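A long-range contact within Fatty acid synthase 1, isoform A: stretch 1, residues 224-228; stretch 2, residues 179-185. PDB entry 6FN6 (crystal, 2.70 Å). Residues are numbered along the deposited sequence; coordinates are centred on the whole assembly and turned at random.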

# COMPACT_ATOMS: atom_id res chain seq x y z
N PRO A 224 -16.97 -34.18 -4.71
CA PRO A 224 -16.99 -33.57 -3.37
C PRO A 224 -16.49 -32.12 -3.35
O PRO A 224 -15.50 -31.80 -4.01
CB PRO A 224 -16.04 -34.46 -2.56
CG PRO A 224 -15.88 -35.71 -3.33
CD PRO A 224 -16.04 -35.33 -4.77
N VAL A 225 -17.18 -31.27 -2.59
CA VAL A 225 -16.72 -29.90 -2.38
C VAL A 225 -16.57 -29.67 -0.87
O VAL A 225 -17.39 -30.14 -0.08
CB VAL A 225 -17.68 -28.87 -3.01
CG1 VAL A 225 -19.07 -28.98 -2.41
CG2 VAL A 225 -17.14 -27.46 -2.86
N GLN A 226 -15.52 -28.95 -0.49
CA GLN A 226 -15.21 -28.72 0.92
C GLN A 226 -15.08 -27.23 1.22
O GLN A 226 -14.59 -26.46 0.40
CB GLN A 226 -13.92 -29.44 1.30
CG GLN A 226 -13.90 -30.92 0.98
CD GLN A 226 -14.84 -31.72 1.86
OE1 GLN A 226 -15.16 -31.31 2.98
NE2 GLN A 226 -15.30 -32.86 1.36
N TRP A 227 -15.54 -26.84 2.40
CA TRP A 227 -15.39 -25.47 2.87
C TRP A 227 -14.75 -25.45 4.25
O TRP A 227 -15.36 -25.83 5.24
CB TRP A 227 -16.75 -24.76 2.91
CG TRP A 227 -16.75 -23.51 3.74
CD1 TRP A 227 -17.54 -23.25 4.83
CD2 TRP A 227 -15.93 -22.35 3.56
NE1 TRP A 227 -17.26 -22.01 5.33
CE2 TRP A 227 -16.28 -21.43 4.57
CE3 TRP A 227 -14.94 -22.00 2.65
CZ2 TRP A 227 -15.67 -20.18 4.69
CZ3 TRP A 227 -14.33 -20.76 2.77
CH2 TRP A 227 -14.70 -19.86 3.78
N TYR A 228 -13.49 -25.00 4.30
CA TYR A 228 -12.75 -24.88 5.55
C TYR A 228 -12.77 -23.43 6.02
O TYR A 228 -12.06 -22.58 5.49
CB TYR A 228 -11.31 -25.35 5.36
CG TYR A 228 -11.20 -26.72 4.72
CD1 TYR A 228 -11.16 -26.85 3.33
CD2 TYR A 228 -11.12 -27.87 5.49
CE1 TYR A 228 -11.06 -28.09 2.74
CE2 TYR A 228 -11.02 -29.12 4.90
CZ TYR A 228 -10.99 -29.22 3.52
OH TYR A 228 -10.88 -30.46 2.93
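Stretch 2 179-185: QFSILSK

How does stretch 2 lie on the strand? Residues 224-228 are extended, whereas stretch 2 opens as the last part of a helix that begins earlier in the chain and leaves Lys185 in a loop. The two N-to-C directions diverge by 45°, with a signed crossing angle of -45°, and the axes come within 9.2 Å. In register, Val225 CA lies 8.1 Å from Phe180 CA, and Trp227 CA 6.8 Å from Ser181 CA.

Which strand residues face the helix? The alternation of an extended chain turns Val225 and Trp227 toward it, while Gln226 between them points away and hydrogen-bonds elsewhere in the structure.

What does Phe180 do? With chi1 in t, it places its ring against both inward-facing residues. Val225 CG1 sits over one face, 3.7 Å from the centroid of the Phe180 ring and only 8° off the normal, a CH-pi contact. At the ring edge, Phe180 CE2 meets Trp227 CB at 3.8 Å.

What covers the indole of Trp227? Two serine hydroxyls lie over one face: Ser184 OG is 3.6 Å from Trp227 NE1, and Ser181 OG is 4.3 Å from Trp227 CZ3. Ser184 OG donates to Ser181 O at 2.7 Å, within its own stretch. No hydrogen bond joins the two stretches, and the contact rests on packing.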

# COMPACT_ATOMS: atom_id res chain seq x y z
N GLN A 179 -21.11 -20.62 -5.28
CA GLN A 179 -22.46 -20.76 -4.75
C GLN A 179 -22.38 -21.46 -3.40
O GLN A 179 -23.03 -21.06 -2.44
CB GLN A 179 -23.36 -21.55 -5.71
CG GLN A 179 -23.54 -20.92 -7.07
CD GLN A 179 -24.39 -21.77 -7.98
OE1 GLN A 179 -24.95 -22.79 -7.55
NE2 GLN A 179 -24.50 -21.38 -9.24
N PHE A 180 -21.59 -22.52 -3.36
CA PHE A 180 -21.48 -23.35 -2.16
C PHE A 180 -20.95 -22.56 -0.98
O PHE A 180 -21.39 -22.75 0.16
CB PHE A 180 -20.59 -24.56 -2.44
CG PHE A 180 -20.51 -25.51 -1.28
CD1 PHE A 180 -21.50 -26.45 -1.07
CD2 PHE A 180 -19.44 -25.45 -0.40
CE1 PHE A 180 -21.43 -27.31 0.00
CE2 PHE A 180 -19.36 -26.31 0.66
CZ PHE A 180 -20.35 -27.25 0.87
N SER A 181 -19.98 -21.69 -1.24
CA SER A 181 -19.39 -20.85 -0.20
C SER A 181 -20.40 -19.83 0.32
O SER A 181 -20.36 -19.45 1.49
CB SER A 181 -18.15 -20.14 -0.74
OG SER A 181 -17.51 -19.39 0.28
N ILE A 182 -21.30 -19.39 -0.56
CA ILE A 182 -22.28 -18.39 -0.19
C ILE A 182 -23.35 -19.01 0.70
O ILE A 182 -23.96 -18.31 1.52
CB ILE A 182 -22.90 -17.76 -1.46
CG1 ILE A 182 -21.86 -16.88 -2.17
CG2 ILE A 182 -24.13 -16.93 -1.12
CD1 ILE A 182 -22.23 -16.50 -3.59
N LEU A 183 -23.57 -20.31 0.56
CA LEU A 183 -24.55 -21.02 1.38
C LEU A 183 -24.24 -20.90 2.86
O LEU A 183 -25.13 -20.67 3.68
CB LEU A 183 -24.61 -22.50 1.01
CG LEU A 183 -25.61 -22.99 -0.04
CD1 LEU A 183 -25.55 -24.51 -0.10
CD2 LEU A 183 -27.02 -22.52 0.25
N SER A 184 -22.96 -21.05 3.20
CA SER A 184 -22.53 -21.06 4.60
C SER A 184 -22.72 -19.69 5.26
O SER A 184 -22.79 -19.60 6.49
CB SER A 184 -21.06 -21.48 4.68
OG SER A 184 -20.24 -20.66 3.87
N LYS A 185 -22.81 -18.64 4.46
CA LYS A 185 -23.01 -17.29 4.99
C LYS A 185 -24.35 -17.19 5.71
O LYS A 185 -25.38 -17.63 5.19
CB LYS A 185 -22.91 -16.25 3.88
CG LYS A 185 -21.49 -16.00 3.40
CD LYS A 185 -21.45 -14.96 2.29
CE LYS A 185 -20.02 -14.49 2.03
NZ LYS A 185 -19.49 -13.65 3.14